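Local coordinates for protein integrase (Bovine immunodeficiency virus, PDB 3KKS) that probably catalyses the joining of viral DNA to host DNA, as the catalytic core domain of a retroviral integrase, at residues I45-L48 with I49-Y52; V95-A98 with H99-L102; K103-L106 with A107-G111; A123-S126 with L127-R131. All coordinates share one frame; numbering follows the deposited sequence.

The four contacts are local turns of three helices in the RNase H-like core. Interaction 1 closes helix 38-51. It lies on the other side of the chain's centre from interaction 2, with centres about 20 Å apart and no touch. Interactions 2 and 3 follow each other on helix 89-109. In integrases the corresponding helix carries the glutamate of the D,D-35-E motif. Interaction 4 lies at the end of helix 116-129 and touches interactions 2 and 3. It meets interaction 2 in a salt bridge from Arg131 NH2 to Asp101 OD1 (2.8 Å) and in leucine packing. It meets interaction 3 in a probable hydrogen bond from Arg105 NE to Ser126 OG (2.7 Å).

Interaction 1. Residues I45-L48 with I49-Y52; sequences ILQL and IQRY
Gln47 and Arg51 lie side by side, one turn apart, near the end of helix 38-51. Gln47 CG stands anti to the carbonyl carbon (chi1 -76°). The chain then bends at chi2 and brings the amide over to the arginine. Arg51 NH2 gives a hydrogen bond to Gln47 OE1 at 2.8 Å. Arg51 NE adds a weak one to the same OE1 at 3.3 Å. The amide and guanidinium planes are 62° apart, so this is not a flat, two-pronged match. Gln50 runs alongside Gln47, extended beyond CG. Gln50 CD lies 4.0 Å above the plane of the Arg51 guanidinium, offset toward the rim.

On another side of the turn, Leu48 CG is anti to its backbone N (chi1 -167°). Leu48 CD1 reaches CD2 of the Tyr52 ring at 3.9 Å, and the two side chains cross at about a right angle. Tyr52 N closes the last turn on Leu48 O at 2.8 Å, just as Tyr52 leaves helical backbone angles.

The Tyr52 hydroxyl is hydrogen-bonded to Glu29, and its ring meets Trp5 and, edge-to-face, Tyr143. Leu48 packs on Trp18 and Ala20 of strand 15-22. Ile45 and Leu46 rest on Ile70 and Leu73 of helix 68-76.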
loop_
_atom_site.group_PDB
_atom_site.type_symbol
_atom_site.label_atom_id
_atom_site.label_comp_id
_atom_site.label_asym_id
_atom_site.label_seq_id
_atom_site.Cartn_x
_atom_site.Cartn_y
_atom_site.Cartn_z
ATOM N N ILE A 45 0.473 -3.797 -8.793
ATOM C CA ILE A 45 -0.808 -4.434 -8.485
ATOM C C ILE A 45 -0.692 -5.954 -8.582
ATOM O O ILE A 45 -1.238 -6.673 -7.755
ATOM C CB ILE A 45 -1.925 -3.958 -9.447
ATOM C CG1 ILE A 45 -2.198 -2.465 -9.244
ATOM C CG2 ILE A 45 -3.202 -4.750 -9.201
ATOM C CD1 ILE A 45 -3.235 -1.906 -10.209
ATOM N N LEU A 46 0.012 -6.440 -9.598
ATOM C CA LEU A 46 0.192 -7.881 -9.768
ATOM C C LEU A 46 0.943 -8.473 -8.580
ATOM O O LEU A 46 0.624 -9.577 -8.133
ATOM C CB LEU A 46 0.924 -8.179 -11.082
ATOM C CG LEU A 46 0.016 -8.094 -12.324
ATOM C CD1 LEU A 46 0.842 -8.113 -13.589
ATOM C CD2 LEU A 46 -0.974 -9.247 -12.323
ATOM N N GLN A 47 1.931 -7.736 -8.071
ATOM C CA GLN A 47 2.704 -8.171 -6.902
ATOM C C GLN A 47 1.800 -8.190 -5.667
ATOM O O GLN A 47 1.850 -9.108 -4.853
ATOM C CB GLN A 47 3.859 -7.206 -6.626
ATOM C CG GLN A 47 5.067 -7.303 -7.554
ATOM C CD GLN A 47 6.151 -8.237 -7.025
ATOM O OE1 GLN A 47 6.445 -8.251 -5.827
ATOM N NE2 GLN A 47 6.761 -9.009 -7.922
ATOM N N LEU A 48 0.976 -7.153 -5.529
ATOM C CA LEU A 48 0.067 -7.046 -4.395
ATOM C C LEU A 48 -0.945 -8.187 -4.405
ATOM O O LEU A 48 -1.191 -8.824 -3.381
ATOM C CB LEU A 48 -0.687 -5.718 -4.442
ATOM C CG LEU A 48 -1.417 -5.371 -3.142
ATOM C CD1 LEU A 48 -0.391 -4.999 -2.064
ATOM C CD2 LEU A 48 -2.370 -4.219 -3.379
ATOM N N ILE A 49 -1.523 -8.433 -5.574
ATOM C CA ILE A 49 -2.520 -9.484 -5.738
ATOM C C ILE A 49 -1.859 -10.852 -5.565
ATOM O O ILE A 49 -2.508 -11.825 -5.196
ATOM C CB ILE A 49 -3.207 -9.347 -7.136
ATOM C CG1 ILE A 49 -4.720 -9.472 -6.985
ATOM C CG2 ILE A 49 -2.648 -10.372 -8.125
ATOM C CD1 ILE A 49 -5.183 -10.822 -6.493
ATOM N N GLN A 50 -0.554 -10.898 -5.802
ATOM C CA GLN A 50 0.248 -12.117 -5.670
ATOM C C GLN A 50 0.437 -12.492 -4.201
ATOM O O GLN A 50 0.310 -13.655 -3.817
ATOM C CB GLN A 50 1.626 -11.882 -6.311
ATOM C CG GLN A 50 2.749 -12.843 -5.899
ATOM C CD GLN A 50 4.145 -12.280 -6.204
ATOM O OE1 GLN A 50 4.391 -11.714 -7.281
ATOM N NE2 GLN A 50 5.065 -12.438 -5.258
ATOM N N ARG A 51 0.742 -11.488 -3.385
ATOM C CA ARG A 51 0.997 -11.684 -1.964
ATOM C C ARG A 51 -0.216 -11.600 -1.036
ATOM O O ARG A 51 -0.282 -12.301 -0.033
ATOM C CB ARG A 51 2.041 -10.664 -1.504
ATOM C CG ARG A 51 3.266 -10.596 -2.409
ATOM C CD ARG A 51 4.245 -9.502 -1.981
ATOM N NE ARG A 51 5.385 -9.399 -2.895
ATOM C CZ ARG A 51 6.197 -10.407 -3.194
ATOM N NH1 ARG A 51 6.001 -11.599 -2.646
ATOM N NH2 ARG A 51 7.202 -10.231 -4.043
ATOM N N TYR A 52 -1.180 -10.757 -1.372
ATOM C CA TYR A 52 -2.337 -10.570 -0.512
ATOM C C TYR A 52 -3.668 -10.779 -1.221
ATOM O O TYR A 52 -3.725 -11.089 -2.407
ATOM C CB TYR A 52 -2.315 -9.142 0.040
ATOM C CG TYR A 52 -1.040 -8.766 0.763
ATOM C CD1 TYR A 52 -0.908 -8.977 2.133
ATOM C CD2 TYR A 52 0.025 -8.180 0.083
ATOM C CE1 TYR A 52 0.244 -8.613 2.814
ATOM C CE2 TYR A 52 1.187 -7.811 0.755
ATOM C CZ TYR A 52 1.287 -8.030 2.121
ATOM O OH TYR A 52 2.419 -7.669 2.807
#

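Interaction 2. Residues V95-A98 with H99-L102; sequences VERA and HRDL
The His99 imidazole lies alongside Val95, one turn back on helix 89-109 of the RNase H-like fold. Val95 O sits at the ring edge, near its plane, 3.1 Å from His99 CD2. Val95 CG1 is close to the same corner, 3.8 Å from CD2. The other flat group, the Arg100 guanidinium, has Arg97 O over one face. Bends at chi2 and chi3 of Arg100 turn the guanidinium back over the helix.

The same bends bring Arg100 NE to Asp101 OD2 in a salt bridge of 3.0 Å. Asp101 OD2 lies 19° out of the Arg100 guanidinium plane, and NE meets that oxygen nearly in line with its C-O bond. Asp101 OD1 has a different partner, Arg131 beyond the end of helix 116-129, so the buried carboxylate is shared by two arginines. This probably favours its charged form.

The backbone bonds follow the usual i to i+4 pattern. His99 touches Asp8 and Thr10 of strand 4-12, while Leu102 faces helix 116-129. One side of the helix is thus held to the sheet and another to the next helix. The Arg97 stem passes Asp101 too: its CG lies 3.5 Å from Asp101 OD1.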
loop_
_atom_site.group_PDB
_atom_site.type_symbol
_atom_site.label_atom_id
_atom_site.label_comp_id
_atom_site.label_asym_id
_atom_site.label_seq_id
_atom_site.Cartn_x
_atom_site.Cartn_y
_atom_site.Cartn_z
ATOM N N VAL A 95 -4.995 5.784 6.034
ATOM C CA VAL A 95 -4.058 5.993 4.932
ATOM C C VAL A 95 -3.085 7.149 5.127
ATOM O O VAL A 95 -1.898 7.024 4.820
ATOM C CB VAL A 95 -4.819 6.212 3.597
ATOM C CG1 VAL A 95 -3.845 6.568 2.477
ATOM C CG2 VAL A 95 -5.591 4.963 3.239
ATOM N N GLU A 96 -3.596 8.273 5.619
ATOM C CA GLU A 96 -2.779 9.458 5.853
ATOM C C GLU A 96 -1.720 9.167 6.908
ATOM O O GLU A 96 -0.544 9.478 6.729
ATOM C CB GLU A 96 -3.654 10.612 6.336
ATOM C CG GLU A 96 -4.746 11.033 5.372
ATOM C CD GLU A 96 -4.203 11.741 4.154
ATOM O OE1 GLU A 96 -2.960 11.880 4.057
ATOM O OE2 GLU A 96 -5.019 12.158 3.298
ATOM N N ARG A 97 -2.150 8.583 8.018
ATOM C CA ARG A 97 -1.235 8.248 9.098
ATOM C C ARG A 97 -0.156 7.261 8.639
ATOM O O ARG A 97 1.011 7.401 8.997
ATOM C CB ARG A 97 -2.007 7.662 10.278
ATOM C CG ARG A 97 -1.123 7.248 11.440
ATOM C CD ARG A 97 -1.936 6.757 12.639
ATOM N NE ARG A 97 -2.883 5.704 12.272
ATOM C CZ ARG A 97 -3.026 4.555 12.927
ATOM N NH1 ARG A 97 -3.919 3.667 12.508
ATOM N NH2 ARG A 97 -2.272 4.281 13.986
ATOM N N ALA A 98 -0.546 6.268 7.847
ATOM C CA ALA A 98 0.406 5.273 7.356
ATOM C C ALA A 98 1.509 5.909 6.514
ATOM O O ALA A 98 2.676 5.568 6.663
ATOM C CB ALA A 98 -0.325 4.197 6.538
ATOM N N HIS A 99 1.148 6.826 5.625
ATOM C CA HIS A 99 2.149 7.480 4.783
ATOM C C HIS A 99 3.126 8.288 5.620
ATOM O O HIS A 99 4.311 8.362 5.310
ATOM C CB HIS A 99 1.478 8.399 3.758
ATOM C CG HIS A 99 0.968 7.681 2.548
ATOM N ND1 HIS A 99 1.549 7.819 1.305
ATOM C CD2 HIS A 99 -0.051 6.807 2.393
ATOM C CE1 HIS A 99 0.904 7.061 0.435
ATOM N NE2 HIS A 99 -0.071 6.436 1.069
ATOM N N ARG A 100 2.612 8.896 6.682
ATOM C CA ARG A 100 3.421 9.706 7.584
ATOM C C ARG A 100 4.364 8.796 8.363
ATOM O O ARG A 100 5.563 9.047 8.439
ATOM C CB ARG A 100 2.497 10.472 8.542
ATOM C CG ARG A 100 3.135 11.642 9.256
ATOM C CD ARG A 100 3.989 11.191 10.422
ATOM N NE ARG A 100 3.237 10.380 11.378
ATOM C CZ ARG A 100 2.110 10.765 11.975
ATOM N NH1 ARG A 100 1.590 11.959 11.717
ATOM N NH2 ARG A 100 1.502 9.954 12.836
ATOM N N ASP A 101 3.812 7.730 8.927
ATOM C CA ASP A 101 4.593 6.774 9.698
ATOM C C ASP A 101 5.655 6.096 8.830
ATOM O O ASP A 101 6.745 5.782 9.300
ATOM C CB ASP A 101 3.667 5.717 10.302
ATOM C CG ASP A 101 2.776 6.279 11.392
ATOM O OD1 ASP A 101 1.878 5.555 11.863
ATOM O OD2 ASP A 101 2.981 7.445 11.782
ATOM N N LEU A 102 5.327 5.868 7.564
ATOM C CA LEU A 102 6.255 5.235 6.647
ATOM C C LEU A 102 7.427 6.167 6.406
ATOM O O LEU A 102 8.585 5.741 6.383
ATOM C CB LEU A 102 5.565 4.926 5.313
ATOM C CG LEU A 102 6.425 4.168 4.303
ATOM C CD1 LEU A 102 6.756 2.801 4.867
ATOM C CD2 LEU A 102 5.693 4.034 2.966
#

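Interaction 3. Residues K103-L106 with A107-G111; sequences KDRL and AAYQG
Tyr109 packs back on Arg105, one turn earlier, near the end of helix 89-109. Its side chain can be followed outward. Tyr109 CG is anti to the carbonyl carbon (chi1 -64°), which lays the start of the ring beside Arg105 O. CB is 3.7 Å from that oxygen, and CG keeps the same spacing. The closest approach is at CD2, 3.2 Å from Arg105 O. CE2 is still 4.1 Å from Arg105 O and 4.3 Å from Arg105 CB. The tip, Tyr109 OH, reaches the neighbouring helix 116-129 and packs on Ser126 CB at 3.7 Å.

Arg105 itself turns away from this turn. Its chain bends at chi2 (-63°), and NE is hydrogen-bonded to Ser126 OG. Two side chains of the same turn therefore reach the same serine.

Carbon atoms of residues 107-110 make up the rest. Ala107 CB lies 3.5 Å from Asp104 O, and Ala108 CB lies close to Arg105 O. Gln110 CG, set between its backbone N and carbonyl carbon, sits 3.3 Å from Leu106 O. Leu106, Ala107 and Gln110 all touch Trp12 of strand 4-12.

Arg105 O takes the strong bond from Tyr109 N, at 2.9 Å, and a weak one from Ala108 N. With the tyrosine ring beside it, this carbonyl is probably partly shielded from water. The turn is held mainly by its backbone, with carbon atoms resting on carbonyl oxygens.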
loop_
_atom_site.group_PDB
_atom_site.type_symbol
_atom_site.label_atom_id
_atom_site.label_comp_id
_atom_site.label_asym_id
_atom_site.label_seq_id
_atom_site.Cartn_x
_atom_site.Cartn_y
_atom_site.Cartn_z
ATOM N N LYS A 103 7.116 7.446 6.211
ATOM C CA LYS A 103 8.143 8.441 5.971
ATOM C C LYS A 103 9.038 8.600 7.199
ATOM O O LYS A 103 10.229 8.857 7.063
ATOM C CB LYS A 103 7.494 9.767 5.575
ATOM C CG LYS A 103 6.788 9.690 4.224
ATOM C CD LYS A 103 6.055 10.978 3.879
ATOM C CE LYS A 103 5.369 10.884 2.519
ATOM N NZ LYS A 103 6.351 10.667 1.422
ATOM N N ASP A 104 8.475 8.416 8.389
ATOM C CA ASP A 104 9.255 8.512 9.621
ATOM C C ASP A 104 10.229 7.331 9.708
ATOM O O ASP A 104 11.388 7.501 10.076
ATOM C CB ASP A 104 8.326 8.515 10.846
ATOM C CG ASP A 104 7.480 9.780 10.938
ATOM O OD1 ASP A 104 6.469 9.782 11.684
ATOM O OD2 ASP A 104 7.835 10.776 10.269
ATOM N N ARG A 105 9.759 6.134 9.358
ATOM C CA ARG A 105 10.610 4.946 9.407
ATOM C C ARG A 105 11.706 5.041 8.347
ATOM O O ARG A 105 12.851 4.652 8.579
ATOM C CB ARG A 105 9.785 3.683 9.171
ATOM C CG ARG A 105 8.713 3.418 10.224
ATOM C CD ARG A 105 9.316 3.174 11.604
ATOM N NE ARG A 105 8.300 2.734 12.559
ATOM C CZ ARG A 105 7.427 3.540 13.155
ATOM N NH1 ARG A 105 7.450 4.838 12.901
ATOM N NH2 ARG A 105 6.523 3.044 13.994
ATOM N N LEU A 106 11.338 5.564 7.186
ATOM C CA LEU A 106 12.272 5.742 6.083
ATOM C C LEU A 106 13.393 6.666 6.538
ATOM O O LEU A 106 14.571 6.383 6.328
ATOM C CB LEU A 106 11.538 6.343 4.881
ATOM C CG LEU A 106 11.536 5.614 3.526
ATOM C CD1 LEU A 106 11.744 4.121 3.702
ATOM C CD2 LEU A 106 10.227 5.891 2.810
ATOM N N ALA A 107 13.030 7.768 7.179
ATOM C CA ALA A 107 14.035 8.707 7.657
ATOM C C ALA A 107 14.992 8.010 8.611
ATOM O O ALA A 107 16.176 8.332 8.659
ATOM C CB ALA A 107 13.373 9.878 8.360
ATOM N N ALA A 108 14.487 7.052 9.374
ATOM C CA ALA A 108 15.339 6.352 10.319
ATOM C C ALA A 108 16.258 5.321 9.676
ATOM O O ALA A 108 17.464 5.326 9.913
ATOM C CB ALA A 108 14.487 5.689 11.393
ATOM N N TYR A 109 15.700 4.452 8.841
ATOM C CA TYR A 109 16.487 3.390 8.236
ATOM C C TYR A 109 17.409 3.712 7.062
ATOM O O TYR A 109 18.363 2.979 6.825
ATOM C CB TYR A 109 15.556 2.238 7.854
ATOM C CG TYR A 109 14.879 1.585 9.047
ATOM C CD1 TYR A 109 15.632 1.003 10.074
ATOM C CD2 TYR A 109 13.491 1.526 9.139
ATOM C CE1 TYR A 109 15.012 0.373 11.159
ATOM C CE2 TYR A 109 12.864 0.904 10.220
ATOM C CZ TYR A 109 13.627 0.327 11.222
ATOM O OH TYR A 109 13.003 -0.307 12.278
ATOM N N GLN A 110 17.147 4.796 6.336
ATOM C CA GLN A 110 17.975 5.135 5.184
ATOM C C GLN A 110 19.455 5.260 5.535
ATOM O O GLN A 110 20.323 4.890 4.744
ATOM C CB GLN A 110 17.484 6.433 4.532
ATOM C CG GLN A 110 17.523 7.648 5.438
ATOM C CD GLN A 110 17.198 8.931 4.700
ATOM O OE1 GLN A 110 17.068 9.994 5.306
ATOM N NE2 GLN A 110 17.064 8.839 3.380
ATOM N N GLY A 111 19.741 5.776 6.723
ATOM C CA GLY A 111 21.123 5.920 7.138
ATOM C C GLY A 111 21.753 4.615 7.590
ATOM O O GLY A 111 22.952 4.568 7.851
#

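Interaction 4. Residues A123-S126 with L127-R131; sequences ALVS and LNKKR
Leu127 folds back on Ala123 in the last turns of helix 116-129, which packs against helix 89-109 in the integrase core. The backbone bonds come first. Leu127, Asn128 and Lys129 give their N-H groups to the carbonyls of Ala123, Leu124 and Val125 in regular helical pattern. The last bond is different. Lys130 N reaches Ser126 O at 3.1 Å, but from 46° out of the carbonyl plane. Lys130 is also the first residue to leave helical backbone angles, so the tilt goes with the helix end.

Polar side chains form the second group. Asn128 ND2 is only 3.2 Å from Leu124 O, yet the angle is too poor for a hydrogen bond. Its amide is used elsewhere: ND2 bonds Val28 O, which ties the helix to strand 28-33. The Lys129 ammonium makes a cation-pi contact with Tyr140. Arg131 NH2 is salt-bridged to Asp101 on helix 89-109.

The remaining contacts are van der Waals packing. Lys130 is extended beyond CG and runs back along the helix. Its CE passes Val125 CG1 at 3.9 Å, and the two side chains lie at an oblique angle. Leu127 CG is 3.1 Å from Ala123 O, a tight fit of carbon against a carbonyl oxygen. Leu127 also packs on Leu102 across the helix pair, and Leu124 on Val28 and Ala30. Leu127 CD2 stands 3.9 Å above the plane of the Arg131 guanidinium, over its centre.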
loop_
_atom_site.group_PDB
_atom_site.type_symbol
_atom_site.label_atom_id
_atom_site.label_comp_id
_atom_site.label_asym_id
_atom_site.label_seq_id
_atom_site.Cartn_x
_atom_site.Cartn_y
_atom_site.Cartn_z
ATOM N N ALA A 123 11.394 -0.480 6.885
ATOM C CA ALA A 123 10.366 0.461 7.307
ATOM C C ALA A 123 8.997 -0.227 7.324
ATOM O O ALA A 123 8.169 0.065 8.186
ATOM C CB ALA A 123 10.333 1.668 6.375
ATOM N N LEU A 124 8.769 -1.143 6.379
ATOM C CA LEU A 124 7.495 -1.855 6.291
ATOM C C LEU A 124 7.362 -2.924 7.371
ATOM O O LEU A 124 6.284 -3.141 7.910
ATOM C CB LEU A 124 7.337 -2.493 4.904
ATOM C CG LEU A 124 7.179 -1.469 3.773
ATOM C CD1 LEU A 124 7.413 -2.117 2.415
ATOM C CD2 LEU A 124 5.777 -0.863 3.852
ATOM N N VAL A 125 8.462 -3.604 7.659
ATOM C CA VAL A 125 8.492 -4.628 8.687
ATOM C C VAL A 125 8.163 -3.979 10.036
ATOM O O VAL A 125 7.445 -4.545 10.864
ATOM C CB VAL A 125 9.893 -5.247 8.765
ATOM C CG1 VAL A 125 10.056 -6.024 10.057
ATOM C CG2 VAL A 125 10.111 -6.145 7.564
ATOM N N SER A 126 8.718 -2.787 10.233
ATOM C CA SER A 126 8.526 -2.006 11.444
ATOM C C SER A 126 7.060 -1.622 11.621
ATOM O O SER A 126 6.483 -1.798 12.694
ATOM C CB SER A 126 9.388 -0.732 11.372
ATOM O OG SER A 126 9.098 0.164 12.432
ATOM N N LEU A 127 6.468 -1.084 10.563
ATOM C CA LEU A 127 5.074 -0.661 10.590
ATOM C C LEU A 127 4.100 -1.804 10.753
ATOM O O LEU A 127 3.132 -1.707 11.505
ATOM C CB LEU A 127 4.718 0.086 9.302
ATOM C CG LEU A 127 5.465 1.395 9.031
ATOM C CD1 LEU A 127 5.013 1.969 7.712
ATOM C CD2 LEU A 127 5.198 2.380 10.158
ATOM N N ASN A 128 4.363 -2.897 10.050
ATOM C CA ASN A 128 3.470 -4.036 10.069
ATOM C C ASN A 128 3.653 -5.078 11.149
ATOM O O ASN A 128 2.681 -5.707 11.573
ATOM C CB ASN A 128 3.519 -4.732 8.715
ATOM C CG ASN A 128 3.088 -3.824 7.587
ATOM O OD1 ASN A 128 2.278 -2.923 7.788
ATOM N ND2 ASN A 128 3.608 -4.068 6.389
ATOM N N LYS A 129 4.889 -5.254 11.601
ATOM C CA LYS A 129 5.182 -6.281 12.582
ATOM C C LYS A 129 5.816 -5.836 13.892
ATOM O O LYS A 129 5.932 -6.642 14.810
ATOM C CB LYS A 129 6.103 -7.320 11.948
ATOM C CG LYS A 129 5.573 -7.959 10.678
ATOM C CD LYS A 129 6.612 -8.908 10.099
ATOM C CE LYS A 129 6.006 -9.849 9.084
ATOM N NZ LYS A 129 7.044 -10.780 8.569
ATOM N N LYS A 130 6.226 -4.578 14.006
ATOM C CA LYS A 130 6.888 -4.162 15.239
ATOM C C LYS A 130 6.187 -3.109 16.079
ATOM O O LYS A 130 6.822 -2.395 16.851
ATOM C CB LYS A 130 8.318 -3.724 14.917
ATOM C CG LYS A 130 9.168 -4.877 14.402
ATOM C CD LYS A 130 10.525 -4.421 13.927
ATOM C CE LYS A 130 11.421 -5.616 13.637
ATOM N NZ LYS A 130 12.693 -5.208 12.966
ATOM N N ARG A 131 4.874 -3.016 15.928
ATOM C CA ARG A 131 4.080 -2.076 16.700
ATOM C C ARG A 131 2.724 -2.729 16.913
ATOM O O ARG A 131 2.232 -3.462 16.052
ATOM C CB ARG A 131 3.925 -0.751 15.948
ATOM C CG ARG A 131 3.201 -0.880 14.636
ATOM C CD ARG A 131 3.839 -0.006 13.588
ATOM N NE ARG A 131 3.209 1.301 13.470
ATOM C CZ ARG A 131 2.276 1.612 12.576
ATOM N NH1 ARG A 131 1.847 0.710 11.711
ATOM N NH2 ARG A 131 1.789 2.843 12.531
#